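Local coordinates for protein group 1 truncated hemoglobin GlbN (Synechocystis sp., PDB 1S69) that reversibly binds oxygen as a very stable complex at a heme iron, acting as a monomeric hexacoordinate hemoglobin of the truncated globin family, at residues Y22-Q27 against L92-E97; T12-A17 against H46-L51; E82-V87 against R119-Q124. All blocks are in the same frame, centred on the assembly; numbering follows the deposited sequence.

Interaction 1 of 3, residues Y22-Q27 against L92-E97; sequences YERVLQ and LATLKE. With CYN (cyanide ion), chain C.
At one point of the crossing of helix 10-26 with helix 81-98 in the truncated globin fold, R24 lies against A93, T94 and E97. The short helical axes approach to 10.2 Å, and the nearest alpha carbons, those of R24 and T94, are 7.5 Å apart, so side chains rather than backbones do the bridging. R24 starts out extended, its CG anti to the backbone N (chi1 -179°), and then bends at chi3, which lays the guanidinium across the last turns of the opposing helix. Three groups meet it from different directions. R24 NE donates to T94 OG1 at 3.1 Å with an N-H...O angle of 144°, the hydroxyl sitting a little out of the guanidinium plane. T94 OG1 is also hydrogen-bonded to the carbonyl oxygen of D90, one turn earlier, so two bonds fix the rotation of this hydroxyl. At the edge of the guanidinium, near its plane, R24 NH2 forms a salt bridge with E97 OE2, likewise 3.1 Å long; the guanidinium and carboxylate planes are 67° apart, which rules out a flat two-point pairing. Over one face, off-centre, lies the methyl A93 CB, 3.7 Å from R24 NH1. Two residues before R24, on helix 10-26, Y22 points into the heme pocket, where its OH is modelled 2.5 Å from the cyanide N, a length too short to trust in detail, and is also hydrogen-bonded to Q43. One helix thus serves ligand and neighbour from different sides, an arrangement belonging to the two-on-two helical sandwich of truncated hemoglobins.

Interaction 2 of 3, residues T12-A17 against H46-L51; sequences TAVDLA and HQKAFL. With HEM (protoporphyrin IX containing Fe), chain D.
K48 and D15 meet because K48 leaves its backbone with CG anti to the carbonyl carbon (chi1 -73°) and then runs fully extended, while D15 holds CG anti to its own N (chi1 173°) and swings its carboxylate into the path of the lysine. K48 NZ reaches D15 OD1 at 2.9 Å, a hydrogen bond within a salt bridge. The amino group stands above the carboxylate plane, 60° out of it, which suggests that charge counts for more than direction here. Along the way the lysine methylenes lie against the D15 backbone, with K48 CE 3.2 Å from D15 O. Deeper in, V14 CG1 packs on the opposing helix, 3.6 Å from K48 O and 4.3 Å from L51 CB. Helix axes 9.3 Å apart and alpha carbons of D15 and K48 only 6.0 Å apart confirm a close pairing of helices 10-26 and 40-54.

The inner side of segment 46-51 faces the heme. F50 CE2 lies 3.3 Å from the methyl carbon CMB of the porphyrin, and the ring of F50 is met edge-to-face by Y53 and Y61. H46 is the distal iron ligand of the hexacoordinate state; here H46 NE2 is 10.3 Å from HEM FE, the iron atom. One face of its imidazole lies over propionate oxygen O2A, off-centre. With cyanide bound, the distal histidine is therefore far from the iron. K48 NZ also forms a salt bridge with D19, one turn beyond D15. A lysine shared by two carboxylates of one helix would be expected to stay protonated, and it adds an electrostatic tie between helix 40-54 and helix 10-26 to their apolar contact through V14 and L51.

Interaction 3 of 3, residues E82-V87 against R119-Q124; sequences EHFDAV and RDVLNQ. With HEM (protoporphyrin IX containing Fe), chain D.
F84, in the first turn of helix 81-98, faces V121 and L122 at the point where the last helix ends, the alpha carbons of F84 and L122 being 7.9 Å apart; N123 then leaves the helix with a positive phi of 61° in a Schellman motif, Q124 N bonding back to R119 O at 2.8 Å and N123 N to D120 O. F84 has CG anti to its backbone N (chi1 -172°), which carries the ring out beside the heme, alongside V121. V121 CG1 comes to the ring at its edge, close to the ring plane, 4.0 Å from F84 CD1. L122 works nearer the root of the same side chain: its CD1 is 4.1 Å from F84 CB. All three are buried, and no hydrogen bond crosses between the segments.

F84 and V121, with H83 and V87, line the heme pocket of the globin fold, where helix 81-98 and the C-terminal helix 115-121 both border the cofactor. F84 CA sits 3.4 Å from the heme methyl CMC, V87 CG2 is 3.6 Å from that same CMC, and V121 CG1 lies 3.7 Å from the meso carbon CHC. V121 also touches H70, the proximal iron ligand, and its side chain comes close to that of H117, the residue known to link covalently to heme.

The chain end is tied down separately. N123 ND2 donates to V121 O at 3.2 Å, from well above the carbonyl plane (68° out of it), and also bonds to the carbonyl oxygen of R67. The R67 guanidinium forms salt bridges with D120 and with the terminal carboxylate of Q124.

How the interactions relate
The three contacts draw on four helices of one globin domain. Helix 10-26 is shared by interactions 1 and 2, whose centres lie 13 Å apart and which touch: T94 CG2 packs on A17 O at 3.6 Å. Helix 81-98 is shared by interactions 1 and 3, about 17 Å apart between centres and not touching. Along the chain, interaction 1 interlocks with each of the others, whereas interaction 2 closes before interaction 3 opens. Interactions 2 and 3 sit about 20 Å apart between centres, on opposite sides of the chain's centre, yet both reach the heme. The pocket is thus built by sequence-distant helices meeting round one cofactor.

Interaction 1 of 3, residues Y22-Q27 against L92-E97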
loop_
_atom_site.group_PDB
_atom_site.type_symbol
_atom_site.label_atom_id
_atom_site.label_comp_id
_atom_site.label_asym_id
_atom_site.label_seq_id
_atom_site.Cartn_x
_atom_site.Cartn_y
_atom_site.Cartn_z
ATOM N N TYR A 22 -1.779 4.216 -7.173
ATOM C CA TYR A 22 -1.404 3.426 -8.318
ATOM C C TYR A 22 -1.088 4.262 -9.530
ATOM O O TYR A 22 -0.180 3.923 -10.301
ATOM C CB TYR A 22 -2.400 2.312 -8.602
ATOM C CG TYR A 22 -2.226 1.178 -7.583
ATOM C CD1 TYR A 22 -0.976 0.505 -7.470
ATOM C CD2 TYR A 22 -3.257 0.859 -6.646
ATOM C CE1 TYR A 22 -0.768 -0.487 -6.505
ATOM C CE2 TYR A 22 -3.051 -0.144 -5.673
ATOM C CZ TYR A 22 -1.793 -0.791 -5.605
ATOM O OH TYR A 22 -1.539 -1.767 -4.667
ATOM N N GLU A 23 -1.781 5.396 -9.689
ATOM C CA GLU A 23 -1.346 6.357 -10.696
ATOM C C GLU A 23 0.089 6.771 -10.482
ATOM O O GLU A 23 0.858 6.791 -11.439
ATOM C CB GLU A 23 -2.256 7.611 -10.774
ATOM C CG GLU A 23 -3.570 7.211 -11.392
ATOM C CD GLU A 23 -4.587 8.348 -11.395
ATOM O OE1 GLU A 23 -4.188 9.527 -11.168
ATOM O OE2 GLU A 23 -5.775 8.015 -11.608
ATOM N N ARG A 24 0.444 7.080 -9.242
ATOM C CA ARG A 24 1.788 7.504 -8.909
ATOM C C ARG A 24 2.787 6.333 -9.128
ATOM O O ARG A 24 3.860 6.540 -9.753
ATOM C CB ARG A 24 1.849 7.991 -7.473
ATOM C CG ARG A 24 3.260 8.514 -7.001
ATOM C CD ARG A 24 3.201 9.136 -5.623
ATOM N NE ARG A 24 2.214 10.230 -5.526
ATOM C CZ ARG A 24 2.481 11.545 -5.685
ATOM N NH1 ARG A 24 3.709 11.962 -5.963
ATOM N NH2 ARG A 24 1.506 12.447 -5.572
ATOM N N VAL A 25 2.455 5.143 -8.601
ATOM C CA VAL A 25 3.272 3.931 -8.764
ATOM C C VAL A 25 3.577 3.617 -10.248
ATOM O O VAL A 25 4.700 3.267 -10.592
ATOM C CB VAL A 25 2.580 2.715 -8.096
ATOM C CG1 VAL A 25 3.209 1.353 -8.595
ATOM C CG2 VAL A 25 2.636 2.868 -6.559
ATOM N N LEU A 26 2.568 3.720 -11.122
ATOM C CA LEU A 26 2.784 3.353 -12.537
ATOM C C LEU A 26 3.645 4.370 -13.314
ATOM O O LEU A 26 4.154 4.086 -14.399
ATOM C CB LEU A 26 1.462 3.068 -13.248
ATOM C CG LEU A 26 0.893 1.639 -13.394
ATOM C CD1 LEU A 26 1.312 0.508 -12.449
ATOM C CD2 LEU A 26 -0.631 1.716 -13.503
ATOM N N GLN A 27 3.859 5.520 -12.711
ATOM C CA GLN A 27 4.811 6.506 -13.217
ATOM C C GLN A 27 6.143 6.487 -12.509
ATOM O O GLN A 27 7.002 7.302 -12.814
ATOM C CB GLN A 27 4.220 7.928 -13.219
ATOM C CG GLN A 27 2.913 8.049 -14.073
ATOM C CD GLN A 27 2.974 7.401 -15.492
ATOM O OE1 GLN A 27 3.924 7.600 -16.215
ATOM N NE2 GLN A 27 1.926 6.649 -15.867
ATOM N N LEU A 92 2.790 7.803 0.846
ATOM C CA LEU A 92 2.768 8.962 1.746
ATOM C C LEU A 92 2.705 10.265 0.952
ATOM O O LEU A 92 2.024 11.204 1.380
ATOM C CB LEU A 92 3.945 8.933 2.714
ATOM C CG LEU A 92 4.062 7.695 3.624
ATOM C CD1 LEU A 92 5.291 7.863 4.462
ATOM C CD2 LEU A 92 2.835 7.429 4.488
ATOM N N ALA A 93 3.322 10.263 -0.231
ATOM C CA ALA A 93 3.285 11.399 -1.184
ATOM C C ALA A 93 1.887 11.654 -1.654
ATOM O O ALA A 93 1.458 12.818 -1.678
ATOM C CB ALA A 93 4.196 11.180 -2.411
ATOM N N THR A 94 1.171 10.569 -1.978
ATOM C CA THR A 94 -0.210 10.626 -2.439
ATOM C C THR A 94 -1.108 11.242 -1.348
ATOM O O THR A 94 -1.929 12.135 -1.657
ATOM C CB THR A 94 -0.692 9.217 -2.806
ATOM O OG1 THR A 94 -0.001 8.782 -3.987
ATOM C CG2 THR A 94 -2.205 9.179 -3.128
ATOM N N LEU A 95 -0.975 10.748 -0.116
ATOM C CA LEU A 95 -1.708 11.313 1.025
ATOM C C LEU A 95 -1.400 12.803 1.243
ATOM O O LEU A 95 -2.317 13.563 1.476
ATOM C CB LEU A 95 -1.436 10.535 2.303
ATOM C CG LEU A 95 -1.889 9.080 2.254
ATOM C CD1 LEU A 95 -1.536 8.420 3.536
ATOM C CD2 LEU A 95 -3.378 8.951 2.026
ATOM N N LYS A 96 -0.126 13.201 1.197
ATOM C CA LYS A 96 0.231 14.618 1.288
ATOM C C LYS A 96 -0.467 15.452 0.195
ATOM O O LYS A 96 -1.075 16.483 0.449
ATOM C CB LYS A 96 1.726 14.792 1.221
ATOM C CG LYS A 96 2.137 16.228 1.391
ATOM C CD LYS A 96 3.605 16.313 1.353
ATOM C CE LYS A 96 4.088 17.660 1.912
ATOM N NZ LYS A 96 5.586 17.700 1.863
ATOM N N GLU A 97 -0.434 14.961 -1.029
ATOM C CA GLU A 97 -1.061 15.622 -2.121
ATOM C C GLU A 97 -2.581 15.783 -1.935
ATOM O O GLU A 97 -3.191 16.721 -2.460
ATOM C CB GLU A 97 -0.758 14.813 -3.331
ATOM C CG GLU A 97 -0.484 15.662 -4.521
ATOM C CD GLU A 97 -1.291 15.145 -5.671
ATOM O OE1 GLU A 97 -2.548 15.361 -5.627
ATOM O OE2 GLU A 97 -0.674 14.486 -6.571
HETATM C C CYN C . 1.143 -3.578 -3.557
HETATM N N CYN C . 0.688 -2.685 -4.015
#

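Interaction 2 of 3, residues T12-A17 against H46-L51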
loop_
_atom_site.group_PDB
_atom_site.type_symbol
_atom_site.label_atom_id
_atom_site.label_comp_id
_atom_site.label_asym_id
_atom_site.label_seq_id
_atom_site.Cartn_x
_atom_site.Cartn_y
_atom_site.Cartn_z
ATOM N N THR A 12 -14.442 6.660 1.116
ATOM C CA THR A 12 -14.194 7.486 -0.060
ATOM C C THR A 12 -12.779 8.040 -0.035
ATOM O O THR A 12 -12.178 8.165 -1.098
ATOM C CB THR A 12 -15.215 8.610 -0.236
ATOM O OG1 THR A 12 -14.956 9.548 0.792
ATOM C CG2 THR A 12 -16.641 8.141 0.081
ATOM N N ALA A 13 -12.241 8.352 1.146
ATOM C CA ALA A 13 -10.814 8.708 1.259
ATOM C C ALA A 13 -9.837 7.555 0.850
ATOM O O ALA A 13 -8.908 7.792 0.094
ATOM C CB ALA A 13 -10.467 9.243 2.636
ATOM N N VAL A 14 -10.029 6.338 1.370
ATOM C CA VAL A 14 -9.218 5.186 0.979
ATOM C C VAL A 14 -9.353 4.899 -0.524
ATOM O O VAL A 14 -8.357 4.621 -1.190
ATOM C CB VAL A 14 -9.547 3.892 1.837
ATOM C CG1 VAL A 14 -8.860 2.608 1.270
ATOM C CG2 VAL A 14 -9.211 4.097 3.268
ATOM N N ASP A 15 -10.571 5.024 -1.073
ATOM C CA ASP A 15 -10.834 4.689 -2.491
ATOM C C ASP A 15 -10.042 5.595 -3.367
ATOM O O ASP A 15 -9.370 5.155 -4.309
ATOM C CB ASP A 15 -12.347 4.811 -2.816
ATOM C CG ASP A 15 -12.662 4.638 -4.338
ATOM O OD1 ASP A 15 -12.913 3.461 -4.781
ATOM O OD2 ASP A 15 -12.711 5.614 -5.154
ATOM N N LEU A 16 -10.098 6.879 -3.029
ATOM C CA LEU A 16 -9.338 7.932 -3.730
ATOM C C LEU A 16 -7.831 7.778 -3.556
ATOM O O LEU A 16 -7.075 7.919 -4.515
ATOM C CB LEU A 16 -9.723 9.297 -3.190
ATOM C CG LEU A 16 -9.563 10.521 -4.092
ATOM C CD1 LEU A 16 -8.548 11.510 -3.535
ATOM C CD2 LEU A 16 -9.322 10.233 -5.605
ATOM N N ALA A 17 -7.388 7.542 -2.322
ATOM C CA ALA A 17 -5.957 7.336 -2.064
ATOM C C ALA A 17 -5.391 6.183 -2.883
ATOM O O ALA A 17 -4.325 6.286 -3.433
ATOM C CB ALA A 17 -5.707 7.089 -0.588
ATOM N N HIS A 46 -8.293 -5.015 -4.180
ATOM C CA HIS A 46 -7.555 -5.636 -3.059
ATOM C C HIS A 46 -6.910 -4.629 -2.099
ATOM O O HIS A 46 -6.988 -4.794 -0.902
ATOM C CB HIS A 46 -6.413 -6.471 -3.560
ATOM C CG HIS A 46 -6.819 -7.750 -4.207
ATOM N ND1 HIS A 46 -7.678 -8.679 -3.575
ATOM C CD2 HIS A 46 -6.438 -8.285 -5.416
ATOM C CE1 HIS A 46 -7.808 -9.740 -4.359
ATOM N NE2 HIS A 46 -7.083 -9.513 -5.489
ATOM N N GLN A 47 -6.228 -3.620 -2.640
ATOM C CA GLN A 47 -5.539 -2.617 -1.794
ATOM C C GLN A 47 -6.562 -1.771 -0.974
ATOM O O GLN A 47 -6.313 -1.446 0.202
ATOM C CB GLN A 47 -4.639 -1.681 -2.604
ATOM C CG GLN A 47 -3.646 -0.857 -1.728
ATOM C CD GLN A 47 -2.576 -1.730 -1.064
ATOM O OE1 GLN A 47 -1.509 -1.955 -1.651
ATOM N NE2 GLN A 47 -2.827 -2.182 0.143
ATOM N N LYS A 48 -7.711 -1.443 -1.586
ATOM C CA LYS A 48 -8.736 -0.719 -0.849
ATOM C C LYS A 48 -9.190 -1.540 0.343
ATOM O O LYS A 48 -9.316 -1.008 1.444
ATOM C CB LYS A 48 -9.915 -0.293 -1.737
ATOM C CG LYS A 48 -9.517 0.831 -2.647
ATOM C CD LYS A 48 -10.400 0.915 -3.949
ATOM C CE LYS A 48 -9.887 1.999 -4.886
ATOM N NZ LYS A 48 -10.812 1.971 -6.092
ATOM N N ALA A 49 -9.463 -2.822 0.113
ATOM C CA ALA A 49 -9.870 -3.741 1.161
ATOM C C ALA A 49 -8.761 -3.946 2.226
ATOM O O ALA A 49 -9.031 -3.989 3.443
ATOM C CB ALA A 49 -10.283 -5.070 0.537
ATOM N N PHE A 50 -7.523 -4.065 1.758
ATOM C CA PHE A 50 -6.370 -4.243 2.645
ATOM C C PHE A 50 -6.104 -3.024 3.538
ATOM O O PHE A 50 -5.949 -3.166 4.737
ATOM C CB PHE A 50 -5.068 -4.625 1.886
ATOM C CG PHE A 50 -3.954 -4.923 2.836
ATOM C CD1 PHE A 50 -3.844 -6.196 3.419
ATOM C CD2 PHE A 50 -3.145 -3.897 3.297
ATOM C CE1 PHE A 50 -2.902 -6.437 4.417
ATOM C CE2 PHE A 50 -2.164 -4.140 4.306
ATOM C CZ PHE A 50 -2.060 -5.420 4.841
ATOM N N LEU A 51 -6.080 -1.838 2.972
ATOM C CA LEU A 51 -5.808 -0.649 3.774
ATOM C C LEU A 51 -6.979 -0.334 4.693
ATOM O O LEU A 51 -6.780 0.160 5.762
ATOM C CB LEU A 51 -5.483 0.535 2.879
ATOM C CG LEU A 51 -4.137 0.391 2.120
ATOM C CD1 LEU A 51 -3.914 1.601 1.252
ATOM C CD2 LEU A 51 -2.915 0.173 3.063
HETATM C CHA HEM D . -0.103 -7.461 -4.445
HETATM C CHB HEM D . -0.360 -4.839 -0.328
HETATM C CHC HEM D . 4.329 -3.699 -0.814
HETATM C CHD HEM D . 3.967 -5.043 -5.485
HETATM C C1A HEM D . -0.550 -6.893 -3.244
HETATM C C2A HEM D . -1.865 -7.082 -2.662
HETATM C C3A HEM D . -1.950 -6.342 -1.562
HETATM C C4A HEM D . -0.705 -5.657 -1.382
HETATM C CMA HEM D . -3.203 -6.220 -0.648
HETATM C CAA HEM D . -2.947 -7.980 -3.310
HETATM C CBA HEM D . -2.924 -9.265 -2.463
HETATM C CGA HEM D . -4.039 -10.276 -2.700
HETATM O O1A HEM D . -3.863 -10.956 -3.703
HETATM O O2A HEM D . -5.051 -10.440 -1.909
HETATM C C1B HEM D . 0.913 -4.356 -0.104
HETATM C C2B HEM D . 1.262 -3.594 1.045
HETATM C C3B HEM D . 2.587 -3.287 0.949
HETATM C C4B HEM D . 3.053 -3.835 -0.313
HETATM C CMB HEM D . 0.253 -3.252 2.196
HETATM C CAB HEM D . 3.544 -2.421 1.866
HETATM C CBB HEM D . 3.235 -1.205 2.418
HETATM C C1C HEM D . 4.639 -3.969 -2.153
HETATM C C2C HEM D . 5.879 -3.604 -2.796
HETATM C C3C HEM D . 5.732 -3.950 -4.095
HETATM C C4C HEM D . 4.433 -4.534 -4.302
HETATM C CMC HEM D . 7.078 -2.943 -2.014
HETATM C CAC HEM D . 6.680 -3.803 -5.301
HETATM C CBC HEM D . 7.249 -2.628 -5.526
HETATM C C1D HEM D . 2.863 -5.825 -5.633
HETATM C C2D HEM D . 2.509 -6.518 -6.825
HETATM C C3D HEM D . 1.274 -7.273 -6.462
HETATM C C4D HEM D . 0.987 -6.993 -5.107
HETATM C CMD HEM D . 3.210 -6.515 -8.184
HETATM C CAD HEM D . 0.436 -8.170 -7.351
HETATM C CBD HEM D . 1.237 -9.470 -7.238
HETATM C CGD HEM D . 0.901 -10.368 -8.386
HETATM O O1D HEM D . -0.086 -11.082 -8.286
HETATM O O2D HEM D . 1.612 -10.390 -9.398
HETATM N NA HEM D . 0.101 -5.990 -2.447
HETATM N NB HEM D . 2.023 -4.481 -0.950
HETATM N NC HEM D . 3.805 -4.528 -3.098
HETATM N ND HEM D . 1.960 -6.147 -4.617
HETATM FE FE HEM D . 1.966 -5.298 -2.799
#

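Interaction 3 of 3, residues E82-V87 against R119-Q124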
loop_
_atom_site.group_PDB
_atom_site.type_symbol
_atom_site.label_atom_id
_atom_site.label_comp_id
_atom_site.label_asym_id
_atom_site.label_seq_id
_atom_site.Cartn_x
_atom_site.Cartn_y
_atom_site.Cartn_z
ATOM N N GLU A 82 14.717 -1.337 -1.466
ATOM C CA GLU A 82 14.598 -0.079 -2.202
ATOM C C GLU A 82 13.221 0.070 -2.843
ATOM O O GLU A 82 12.658 1.151 -2.825
ATOM C CB GLU A 82 15.622 0.006 -3.329
ATOM C CG GLU A 82 16.975 -0.491 -2.903
ATOM C CD GLU A 82 17.684 0.457 -1.967
ATOM O OE1 GLU A 82 17.441 0.434 -0.689
ATOM O OE2 GLU A 82 18.512 1.207 -2.546
ATOM N N HIS A 83 12.722 -1.014 -3.444
ATOM C CA HIS A 83 11.353 -1.065 -3.989
ATOM C C HIS A 83 10.353 -0.860 -2.879
ATOM O O HIS A 83 9.408 -0.121 -3.043
ATOM C CB HIS A 83 11.097 -2.436 -4.609
ATOM C CG HIS A 83 12.111 -2.793 -5.635
ATOM N ND1 HIS A 83 12.766 -4.006 -5.678
ATOM C CD2 HIS A 83 12.612 -2.045 -6.645
ATOM C CE1 HIS A 83 13.614 -3.987 -6.685
ATOM N NE2 HIS A 83 13.549 -2.800 -7.271
ATOM N N PHE A 84 10.523 -1.575 -1.764
ATOM C CA PHE A 84 9.669 -1.372 -0.575
ATOM C C PHE A 84 9.605 0.128 -0.138
ATOM O O PHE A 84 8.521 0.702 0.130
ATOM C CB PHE A 84 10.177 -2.267 0.558
ATOM C CG PHE A 84 9.246 -2.278 1.766
ATOM C CD1 PHE A 84 8.228 -3.238 1.867
ATOM C CD2 PHE A 84 9.364 -1.301 2.760
ATOM C CE1 PHE A 84 7.355 -3.237 2.941
ATOM C CE2 PHE A 84 8.482 -1.277 3.884
ATOM C CZ PHE A 84 7.487 -2.256 3.977
ATOM N N ASP A 85 10.771 0.755 -0.026
ATOM C CA ASP A 85 10.803 2.147 0.374
ATOM C C ASP A 85 10.139 3.080 -0.670
ATOM O O ASP A 85 9.515 4.055 -0.282
ATOM C CB ASP A 85 12.257 2.574 0.577
ATOM C CG ASP A 85 12.873 1.956 1.782
ATOM O OD1 ASP A 85 12.203 1.509 2.747
ATOM O OD2 ASP A 85 14.078 1.824 1.837
ATOM N N ALA A 86 10.290 2.772 -1.976
ATOM C CA ALA A 86 9.584 3.493 -3.055
ATOM C C ALA A 86 8.037 3.430 -2.903
ATOM O O ALA A 86 7.339 4.430 -3.106
ATOM C CB ALA A 86 10.006 2.982 -4.472
ATOM N N VAL A 87 7.533 2.248 -2.537
ATOM C CA VAL A 87 6.100 2.065 -2.356
ATOM C C VAL A 87 5.622 2.918 -1.166
ATOM O O VAL A 87 4.616 3.601 -1.281
ATOM C CB VAL A 87 5.753 0.563 -2.206
ATOM C CG1 VAL A 87 4.443 0.349 -1.407
ATOM C CG2 VAL A 87 5.642 -0.048 -3.590
ATOM N N ARG A 119 9.015 -7.544 6.483
ATOM C CA ARG A 119 9.640 -8.872 6.458
ATOM C C ARG A 119 8.818 -9.828 5.596
ATOM O O ARG A 119 9.346 -10.638 4.865
ATOM C CB ARG A 119 9.727 -9.442 7.876
ATOM C CG ARG A 119 10.807 -8.809 8.712
ATOM C CD ARG A 119 12.083 -9.386 8.347
ATOM N NE ARG A 119 13.161 -8.733 9.051
ATOM C CZ ARG A 119 14.232 -9.343 9.483
ATOM N NH1 ARG A 119 14.375 -10.656 9.311
ATOM N NH2 ARG A 119 15.141 -8.630 10.134
ATOM N N ASP A 120 7.500 -9.751 5.715
ATOM C CA ASP A 120 6.643 -10.666 4.939
ATOM C C ASP A 120 6.624 -10.321 3.444
ATOM O O ASP A 120 6.885 -11.202 2.606
ATOM C CB ASP A 120 5.244 -10.700 5.536
ATOM C CG ASP A 120 5.137 -11.694 6.708
ATOM O OD1 ASP A 120 5.717 -12.792 6.691
ATOM O OD2 ASP A 120 4.438 -11.431 7.689
ATOM N N VAL A 121 6.385 -9.055 3.126
ATOM C CA VAL A 121 6.399 -8.578 1.751
ATOM C C VAL A 121 7.718 -8.994 1.109
ATOM O O VAL A 121 7.754 -9.564 0.014
ATOM C CB VAL A 121 6.230 -7.001 1.671
ATOM C CG1 VAL A 121 6.560 -6.481 0.258
ATOM C CG2 VAL A 121 4.790 -6.532 2.051
ATOM N N LEU A 122 8.832 -8.691 1.772
ATOM C CA LEU A 122 10.132 -9.029 1.164
ATOM C C LEU A 122 10.569 -10.496 1.377
ATOM O O LEU A 122 11.644 -10.903 0.934
ATOM C CB LEU A 122 11.223 -8.032 1.676
ATOM C CG LEU A 122 10.970 -6.545 1.337
ATOM C CD1 LEU A 122 12.029 -5.668 1.952
ATOM C CD2 LEU A 122 10.837 -6.311 -0.200
ATOM N N ASN A 123 9.751 -11.284 2.090
ATOM C CA ASN A 123 10.000 -12.720 2.260
ATOM C C ASN A 123 11.358 -12.914 2.979
ATOM O O ASN A 123 12.185 -13.737 2.557
ATOM C CB ASN A 123 10.056 -13.438 0.901
ATOM C CG ASN A 123 8.653 -13.744 0.324
ATOM O OD1 ASN A 123 8.469 -14.846 -0.124
ATOM N ND2 ASN A 123 7.706 -12.779 0.304
ATOM N N GLN A 124 11.606 -12.064 3.956
ATOM C CA GLN A 124 12.863 -12.074 4.671
ATOM C C GLN A 124 12.747 -12.857 5.993
ATOM O O GLN A 124 13.821 -12.971 6.633
ATOM C CB GLN A 124 13.213 -10.695 5.072
ATOM C CG GLN A 124 13.783 -9.862 4.007
ATOM C CD GLN A 124 13.873 -8.430 4.446
ATOM O OE1 GLN A 124 13.166 -7.980 5.393
ATOM N NE2 GLN A 124 14.672 -7.673 3.742
ATOM O OXT GLN A 124 11.638 -13.261 6.396
HETATM C CHA HEM D . -0.103 -7.461 -4.445
HETATM C CHB HEM D . -0.360 -4.839 -0.328
HETATM C CHC HEM D . 4.329 -3.699 -0.814
HETATM C CHD HEM D . 3.967 -5.043 -5.485
HETATM C C1A HEM D . -0.550 -6.893 -3.244
HETATM C C2A HEM D . -1.865 -7.082 -2.662
HETATM C C3A HEM D . -1.950 -6.342 -1.562
HETATM C C4A HEM D . -0.705 -5.657 -1.382
HETATM C CMA HEM D . -3.203 -6.220 -0.648
HETATM C CAA HEM D . -2.947 -7.980 -3.310
HETATM C CBA HEM D . -2.924 -9.265 -2.463
HETATM C CGA HEM D . -4.039 -10.276 -2.700
HETATM O O1A HEM D . -3.863 -10.956 -3.703
HETATM O O2A HEM D . -5.051 -10.440 -1.909
HETATM C C1B HEM D . 0.913 -4.356 -0.104
HETATM C C2B HEM D . 1.262 -3.594 1.045
HETATM C C3B HEM D . 2.587 -3.287 0.949
HETATM C C4B HEM D . 3.053 -3.835 -0.313
HETATM C CMB HEM D . 0.253 -3.252 2.196
HETATM C CAB HEM D . 3.544 -2.421 1.866
HETATM C CBB HEM D . 3.235 -1.205 2.418
HETATM C C1C HEM D . 4.639 -3.969 -2.153
HETATM C C2C HEM D . 5.879 -3.604 -2.796
HETATM C C3C HEM D . 5.732 -3.950 -4.095
HETATM C C4C HEM D . 4.433 -4.534 -4.302
HETATM C CMC HEM D . 7.078 -2.943 -2.014
HETATM C CAC HEM D . 6.680 -3.803 -5.301
HETATM C CBC HEM D . 7.249 -2.628 -5.526
HETATM C C1D HEM D . 2.863 -5.825 -5.633
HETATM C C2D HEM D . 2.509 -6.518 -6.825
HETATM C C3D HEM D . 1.274 -7.273 -6.462
HETATM C C4D HEM D . 0.987 -6.993 -5.107
HETATM C CMD HEM D . 3.210 -6.515 -8.184
HETATM C CAD HEM D . 0.436 -8.170 -7.351
HETATM C CBD HEM D . 1.237 -9.470 -7.238
HETATM C CGD HEM D . 0.901 -10.368 -8.386
HETATM O O1D HEM D . -0.086 -11.082 -8.286
HETATM O O2D HEM D . 1.612 -10.390 -9.398
HETATM N NA HEM D . 0.101 -5.990 -2.447
HETATM N NB HEM D . 2.023 -4.481 -0.950
HETATM N NC HEM D . 3.805 -4.528 -3.098
HETATM N ND HEM D . 1.960 -6.147 -4.617
HETATM FE FE HEM D . 1.966 -5.298 -2.799
#